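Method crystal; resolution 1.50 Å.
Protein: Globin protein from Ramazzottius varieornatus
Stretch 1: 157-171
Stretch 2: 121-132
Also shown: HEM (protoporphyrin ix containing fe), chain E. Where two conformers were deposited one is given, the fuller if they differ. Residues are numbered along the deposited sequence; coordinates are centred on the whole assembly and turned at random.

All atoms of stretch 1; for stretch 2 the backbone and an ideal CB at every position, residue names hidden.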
# COMPACT_ATOMS: atom_id res chain seq x y z
N TRP A 157 10.21 -5.39 1.44
CA TRP A 157 9.82 -4.11 2.01
C TRP A 157 8.31 -4.06 2.27
O TRP A 157 7.88 -3.61 3.34
CB TRP A 157 10.28 -2.98 1.08
CG TRP A 157 9.84 -1.61 1.53
CD1 TRP A 157 10.42 -0.82 2.48
CD2 TRP A 157 8.73 -0.88 1.01
NE1 TRP A 157 9.74 0.38 2.58
CE2 TRP A 157 8.69 0.36 1.69
CE3 TRP A 157 7.76 -1.17 0.04
CZ2 TRP A 157 7.71 1.33 1.43
CZ3 TRP A 157 6.78 -0.20 -0.23
CH2 TRP A 157 6.76 1.03 0.48
N ILE A 158 7.50 -4.53 1.33
CA ILE A 158 6.04 -4.53 1.55
C ILE A 158 5.70 -5.40 2.76
O ILE A 158 4.89 -4.99 3.60
CB ILE A 158 5.26 -4.96 0.29
CG1 ILE A 158 5.46 -3.93 -0.82
CG2 ILE A 158 3.77 -5.13 0.60
CD1 ILE A 158 4.97 -4.39 -2.18
N SER A 159 6.33 -6.58 2.86
CA SER A 159 6.11 -7.46 4.03
C SER A 159 6.45 -6.75 5.35
O SER A 159 5.67 -6.82 6.31
CB SER A 159 6.93 -8.75 3.91
OG SER A 159 6.39 -9.57 2.90
N TRP A 160 7.58 -6.05 5.37
CA TRP A 160 8.02 -5.36 6.57
C TRP A 160 7.02 -4.26 6.94
O TRP A 160 6.63 -4.13 8.11
CB TRP A 160 9.42 -4.81 6.34
CG TRP A 160 9.99 -4.04 7.49
CD1 TRP A 160 10.74 -4.55 8.53
CD2 TRP A 160 9.89 -2.64 7.72
NE1 TRP A 160 11.09 -3.53 9.39
CE2 TRP A 160 10.59 -2.36 8.91
CE3 TRP A 160 9.27 -1.58 7.02
CZ2 TRP A 160 10.69 -1.06 9.44
CZ3 TRP A 160 9.37 -0.30 7.55
CH2 TRP A 160 10.07 -0.05 8.74
N THR A 161 6.57 -3.47 5.96
CA THR A 161 5.54 -2.46 6.26
C THR A 161 4.27 -3.08 6.85
O THR A 161 3.71 -2.52 7.79
CB THR A 161 5.14 -1.55 5.06
OG1 THR A 161 4.46 -2.30 4.04
CG2 THR A 161 6.37 -0.88 4.49
N THR A 162 3.81 -4.22 6.30
CA THR A 162 2.59 -4.89 6.83
C THR A 162 2.75 -5.28 8.28
O THR A 162 1.81 -5.12 9.08
CB THR A 162 2.25 -6.13 6.00
OG1 THR A 162 1.91 -5.69 4.70
CG2 THR A 162 1.04 -6.94 6.59
N GLU A 163 3.93 -5.82 8.62
CA GLU A 163 4.21 -6.19 9.99
C GLU A 163 4.08 -4.98 10.92
O GLU A 163 3.49 -5.10 12.00
CB GLU A 163 5.58 -6.86 10.09
CG GLU A 163 5.80 -7.66 11.36
CD GLU A 163 6.25 -6.84 12.54
OE1 GLU A 163 5.74 -7.09 13.66
OE2 GLU A 163 7.13 -5.95 12.37
N LYS A 164 4.55 -3.81 10.49
CA LYS A 164 4.46 -2.61 11.35
C LYS A 164 3.04 -2.11 11.46
O LYS A 164 2.61 -1.67 12.54
CB LYS A 164 5.41 -1.49 10.88
CG LYS A 164 6.87 -1.91 10.79
CD LYS A 164 7.35 -2.60 12.06
CE LYS A 164 8.82 -2.99 11.95
NZ LYS A 164 9.34 -3.63 13.18
N ILE A 165 2.32 -2.15 10.35
CA ILE A 165 0.89 -1.79 10.36
C ILE A 165 0.15 -2.73 11.31
O ILE A 165 -0.62 -2.27 12.13
CB ILE A 165 0.30 -1.81 8.93
CG1 ILE A 165 0.92 -0.67 8.11
CG2 ILE A 165 -1.22 -1.63 8.98
CD1 ILE A 165 0.65 -0.73 6.61
N ARG A 166 0.43 -4.03 11.23
CA ARG A 166 -0.21 -5.00 12.13
C ARG A 166 0.09 -4.74 13.60
O ARG A 166 -0.81 -4.87 14.44
CB ARG A 166 0.18 -6.41 11.72
CG ARG A 166 -0.48 -6.86 10.43
CD ARG A 166 -0.06 -8.28 10.10
NE ARG A 166 -0.37 -9.15 11.23
CZ ARG A 166 -0.06 -10.44 11.29
NH1 ARG A 166 0.58 -11.03 10.28
NH2 ARG A 166 -0.39 -11.14 12.36
N GLU A 167 1.34 -4.35 13.91
CA GLU A 167 1.74 -3.97 15.28
C GLU A 167 0.87 -2.83 15.80
O GLU A 167 0.40 -2.88 16.94
CB GLU A 167 3.20 -3.53 15.34
CG GLU A 167 4.21 -4.66 15.30
CD GLU A 167 5.65 -4.17 15.35
OE1 GLU A 167 6.56 -5.01 15.18
OE2 GLU A 167 5.89 -2.96 15.56
N GLY A 168 0.64 -1.83 14.96
CA GLY A 168 -0.21 -0.71 15.33
C GLY A 168 -1.64 -1.15 15.58
O GLY A 168 -2.25 -0.68 16.52
N PHE A 169 -2.16 -2.04 14.74
CA PHE A 169 -3.50 -2.58 14.93
C PHE A 169 -3.64 -3.31 16.27
O PHE A 169 -4.69 -3.20 16.91
CB PHE A 169 -3.87 -3.51 13.77
CG PHE A 169 -5.28 -4.03 13.82
CD1 PHE A 169 -6.34 -3.30 13.27
CD2 PHE A 169 -5.56 -5.26 14.41
CE1 PHE A 169 -7.64 -3.80 13.29
CE2 PHE A 169 -6.86 -5.76 14.44
CZ PHE A 169 -7.90 -5.03 13.88
N ARG A 170 -2.60 -4.03 16.68
CA ARG A 170 -2.63 -4.88 17.89
C ARG A 170 -2.33 -4.13 19.18
O ARG A 170 -2.44 -4.71 20.28
CB ARG A 170 -1.69 -6.09 17.72
CG ARG A 170 -2.19 -7.10 16.70
CD ARG A 170 -1.83 -8.53 17.08
NE ARG A 170 -0.41 -8.84 16.90
CZ ARG A 170 0.15 -10.03 17.16
NH1 ARG A 170 -0.59 -11.04 17.62
NH2 ARG A 170 1.45 -10.20 16.97
N GLU A 171 -1.99 -2.85 19.07
CA GLU A 171 -1.77 -2.00 20.25
C GLU A 171 -3.05 -1.67 21.00
O GLU A 171 -3.01 -1.46 22.22
CB GLU A 171 -1.03 -0.73 19.86
CG GLU A 171 0.47 -0.87 19.99
CD GLU A 171 1.23 0.00 19.02
OE1 GLU A 171 0.74 1.09 18.66
OE2 GLU A 171 2.34 -0.42 18.63
OXT GLU A 171 -4.14 -1.58 20.43
N UNK A 121 -16.31 -4.82 10.49
CA UNK A 121 -15.96 -5.99 9.68
C UNK A 121 -14.48 -6.22 9.44
O UNK A 121 -14.13 -7.19 8.79
CB UNK A 121 -16.65 -5.87 8.32
N UNK A 122 -13.62 -5.34 9.95
CA UNK A 122 -12.20 -5.45 9.69
C UNK A 122 -11.55 -6.51 10.58
O UNK A 122 -11.86 -6.60 11.77
CB UNK A 122 -11.52 -4.09 9.90
N UNK A 123 -10.67 -7.29 9.96
CA UNK A 123 -9.84 -8.30 10.63
C UNK A 123 -8.38 -7.98 10.36
O UNK A 123 -8.05 -7.57 9.25
CB UNK A 123 -10.18 -9.71 10.15
N UNK A 124 -7.51 -8.20 11.34
CA UNK A 124 -6.06 -8.00 11.16
C UNK A 124 -5.48 -8.73 9.93
O UNK A 124 -4.53 -8.26 9.28
CB UNK A 124 -5.33 -8.47 12.42
N UNK A 125 -6.03 -9.90 9.63
CA UNK A 125 -5.56 -10.68 8.51
C UNK A 125 -5.79 -10.02 7.16
O UNK A 125 -5.20 -10.44 6.16
CB UNK A 125 -6.24 -12.05 8.53
N UNK A 126 -6.63 -8.98 7.12
CA UNK A 126 -6.91 -8.28 5.86
C UNK A 126 -5.75 -7.43 5.37
O UNK A 126 -5.63 -7.22 4.18
CB UNK A 126 -8.15 -7.39 6.02
N UNK A 127 -4.88 -6.92 6.25
CA UNK A 127 -3.81 -6.04 5.78
C UNK A 127 -2.97 -6.69 4.67
O UNK A 127 -2.66 -6.05 3.67
CB UNK A 127 -2.91 -5.65 6.95
N UNK A 128 -2.62 -7.96 4.85
CA UNK A 128 -1.81 -8.69 3.87
C UNK A 128 -2.47 -8.74 2.47
O UNK A 128 -1.77 -8.79 1.47
CB UNK A 128 -1.56 -10.11 4.37
N UNK A 129 -3.79 -8.65 2.41
CA UNK A 129 -4.51 -8.63 1.12
C UNK A 129 -4.14 -7.40 0.29
O UNK A 129 -4.17 -7.45 -0.93
CB UNK A 129 -6.02 -8.66 1.35
N UNK A 130 -3.79 -6.31 0.95
CA UNK A 130 -3.42 -5.11 0.23
C UNK A 130 -2.06 -5.28 -0.45
O UNK A 130 -1.81 -4.63 -1.46
CB UNK A 130 -3.40 -3.91 1.18
N UNK A 131 -1.20 -6.16 0.09
CA UNK A 131 0.14 -6.41 -0.50
C UNK A 131 0.09 -6.83 -1.96
O UNK A 131 0.78 -6.24 -2.78
CB UNK A 131 0.87 -7.49 0.30
N UNK A 132 -0.72 -7.84 -2.28
CA UNK A 132 -0.88 -8.32 -3.66
C UNK A 132 -1.39 -7.21 -4.55
O UNK A 132 -1.04 -7.15 -5.71
CB UNK A 132 -1.83 -9.52 -3.72
CHA HEM E . -9.03 3.61 6.30
CHB HEM E . -10.30 -0.61 4.34
CHC HEM E . -5.57 -1.90 4.51
CHD HEM E . -4.51 2.83 4.75
C1A HEM E . -9.79 2.57 5.83
C2A HEM E . -11.20 2.49 5.89
C3A HEM E . -11.56 1.30 5.34
C4A HEM E . -10.38 0.63 4.93
CMA HEM E . -12.97 0.79 5.18
CAA HEM E . -12.11 3.55 6.47
CBA HEM E . -13.06 4.11 5.40
CGA HEM E . -12.29 4.92 4.40
O1A HEM E . -11.47 5.78 4.78
O2A HEM E . -12.47 4.73 3.18
C1B HEM E . -9.11 -1.36 4.27
C2B HEM E . -9.05 -2.74 3.93
C3B HEM E . -7.74 -3.13 3.97
C4B HEM E . -6.96 -1.93 4.34
CMB HEM E . -10.24 -3.61 3.60
CAB HEM E . -7.20 -4.46 3.70
CBB HEM E . -7.62 -5.14 2.63
C1C HEM E . -4.84 -0.72 4.49
C2C HEM E . -3.48 -0.57 4.19
C3C HEM E . -3.20 0.79 4.24
C4C HEM E . -4.39 1.47 4.58
CMC HEM E . -2.52 -1.69 3.87
CAC HEM E . -1.91 1.47 3.98
CBC HEM E . -0.78 0.81 3.83
C1D HEM E . -5.68 3.38 5.26
C2D HEM E . -5.72 4.79 5.70
C3D HEM E . -6.97 5.01 6.13
C4D HEM E . -7.70 3.73 5.96
CMD HEM E . -4.57 5.77 5.67
CAD HEM E . -7.52 6.31 6.69
CBD HEM E . -7.56 6.20 8.21
CGD HEM E . -8.10 7.45 8.84
O1D HEM E . -8.16 8.50 8.17
O2D HEM E . -8.48 7.45 10.04
NA HEM E . -9.30 1.41 5.27
NB HEM E . -7.86 -0.96 4.52
NC HEM E . -5.36 0.53 4.74
ND HEM E . -6.88 2.79 5.43
FE HEM E . -7.36 0.99 5.01

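The helix of stretch 1 runs nearly antiparallel to the helix in stretch 2, at 158° with axes 9.9 Å apart.

Position 121 lies out of reach, and its phi of 78° favours glycine; it is G121. Position 122 points toward stretch 1, its ideal CB 5.2 Å from F169 CE1, with the heme beyond. A large apolar side chain, aliphatic or aromatic, would suit. It is F122, whose CD2 lies 3.6 Å from F169 CE1, while its CE1 comes within 3.5 Å of HEM C3B. Position 123 points away into space free of stretch 1, where many residues would do; it is Q123.

At 124 the ideal CB points sideways, 3.7 Å from F169 CE2 and 5.1 Å from R166 NE. Two arginines call for an acid with some reach. E124, extended (chi1 and chi2 both t), forms a salt bridge with R166: OE2 takes hydrogen bonds from NE at 2.9 Å and NH2 at 3.2 Å, near the guanidinium plane. R170 NE, 3.6 Å from E124 OE2, adds charge attraction alone, for the oxygen lies well out of that guanidinium's plane. E124 CA lies over one face of the F169 ring, and CB is 3.7 Å from F169 CE2.

Position 125 points away and tolerates small polar residues: S125. Position 126 is out of reach of stretch 1, but its ideal CB lies 3.9 Å from HEM CAB, so an apolar or aromatic chain suits. It is Y126, whose OH donates a weak hydrogen bond to Q123 OE1, 2.7 Å.

Position 127 points into a hollow formed by T162, I165, R166 and F169, its ideal CB 4.2 Å from T162 CG2. A bulky apolar knob is wanted; leucine, methionine or phenylalanine could serve. F127 fills it: I165 CG2 sits over the ring face, 3.6 Å from the centroid, and the ring edge turns toward the face of F169.

Position 128 points sideways, its ideal CB grazing T162 CG2 at 4.7 Å, with open space beyond as far as stretch 1 goes, so many residues would do; E128 makes little contact. Position 129 is unconstrained by stretch 1: R129. Position 130 finds no partner in stretch 1 but faces the heme, favouring an apolar chain: M130 CB is 3.6 Å from HEM CMC.

Position 131 points toward stretch 1, its ideal CB 3.8 Å from I158 CG2 and 4.9 Å from T162 OG1. An acceptor with an apolar stem would suit, glutamate or glutamine. E131 packs CG against I158 CG2 at 3.5 Å, and its OE2 accepts a 2.6 Å hydrogen bond from T162 OG1. Two waters link OE1 to S159 OG. Position 132 points away, leaving the choice open; K132 makes no contact with stretch 1.

Stretch 2, residues 121-132: GFQESYFERMEK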
# COMPACT_ATOMS: atom_id res chain seq x y z
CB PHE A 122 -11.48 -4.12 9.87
CG PHE A 122 -10.12 -4.09 9.24
CD1 PHE A 122 -9.97 -3.80 7.87
CD2 PHE A 122 -9.00 -4.41 9.99
CE1 PHE A 122 -8.70 -3.82 7.30
CE2 PHE A 122 -7.75 -4.43 9.41
CZ PHE A 122 -7.61 -4.14 8.07
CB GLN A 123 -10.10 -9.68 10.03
CG GLN A 123 -11.47 -10.30 10.17
CD GLN A 123 -11.51 -11.67 9.52
OE1 GLN A 123 -12.46 -12.00 8.81
NE2 GLN A 123 -10.46 -12.48 9.75
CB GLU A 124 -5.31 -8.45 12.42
CG GLU A 124 -3.84 -8.07 12.46
CD GLU A 124 -3.12 -8.72 13.63
OE1 GLU A 124 -3.77 -9.32 14.51
OE2 GLU A 124 -1.87 -8.64 13.67
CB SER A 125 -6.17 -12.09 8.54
OG SER A 125 -7.58 -12.02 8.40
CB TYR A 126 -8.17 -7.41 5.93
CG TYR A 126 -9.46 -8.17 6.20
CD1 TYR A 126 -9.56 -9.56 6.01
CD2 TYR A 126 -10.60 -7.47 6.58
CE1 TYR A 126 -10.76 -10.24 6.25
CE2 TYR A 126 -11.81 -8.13 6.82
CZ TYR A 126 -11.88 -9.51 6.65
OH TYR A 126 -13.08 -10.16 6.88
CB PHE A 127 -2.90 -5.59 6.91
CG PHE A 127 -3.55 -4.67 7.91
CD1 PHE A 127 -4.01 -3.39 7.55
CD2 PHE A 127 -3.68 -5.09 9.24
CE1 PHE A 127 -4.57 -2.55 8.52
CE2 PHE A 127 -4.25 -4.25 10.19
CZ PHE A 127 -4.69 -2.98 9.84
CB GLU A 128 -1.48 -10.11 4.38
CG GLU A 128 -0.46 -10.89 3.55
CD GLU A 128 -0.12 -12.25 4.14
OE1 GLU A 128 -0.91 -12.79 4.95
OE2 GLU A 128 0.96 -12.78 3.79
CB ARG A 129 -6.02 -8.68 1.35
CG ARG A 129 -6.49 -10.00 1.95
CD ARG A 129 -7.99 -9.99 2.23
NE ARG A 129 -8.43 -11.34 2.58
CZ ARG A 129 -9.70 -11.71 2.69
NH1 ARG A 129 -10.00 -12.98 2.98
NH2 ARG A 129 -10.69 -10.83 2.50
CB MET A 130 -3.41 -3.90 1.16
CG MET A 130 -3.38 -2.54 0.46
SD MET A 130 -4.77 -2.22 -0.63
CE MET A 130 -6.12 -2.02 0.53
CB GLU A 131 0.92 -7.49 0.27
CG GLU A 131 1.14 -7.17 1.72
CD GLU A 131 2.04 -8.18 2.40
OE1 GLU A 131 2.58 -9.11 1.75
OE2 GLU A 131 2.19 -8.06 3.60
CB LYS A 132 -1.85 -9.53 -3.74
CG LYS A 132 -1.20 -10.90 -3.54
CD LYS A 132 -2.24 -12.00 -3.31
CE LYS A 132 -2.59 -12.75 -4.59
NZ LYS A 132 -2.99 -14.14 -4.32
O HOH W 1 4.26 -11.18 2.43
O HOH W 2 5.47 -9.45 0.29
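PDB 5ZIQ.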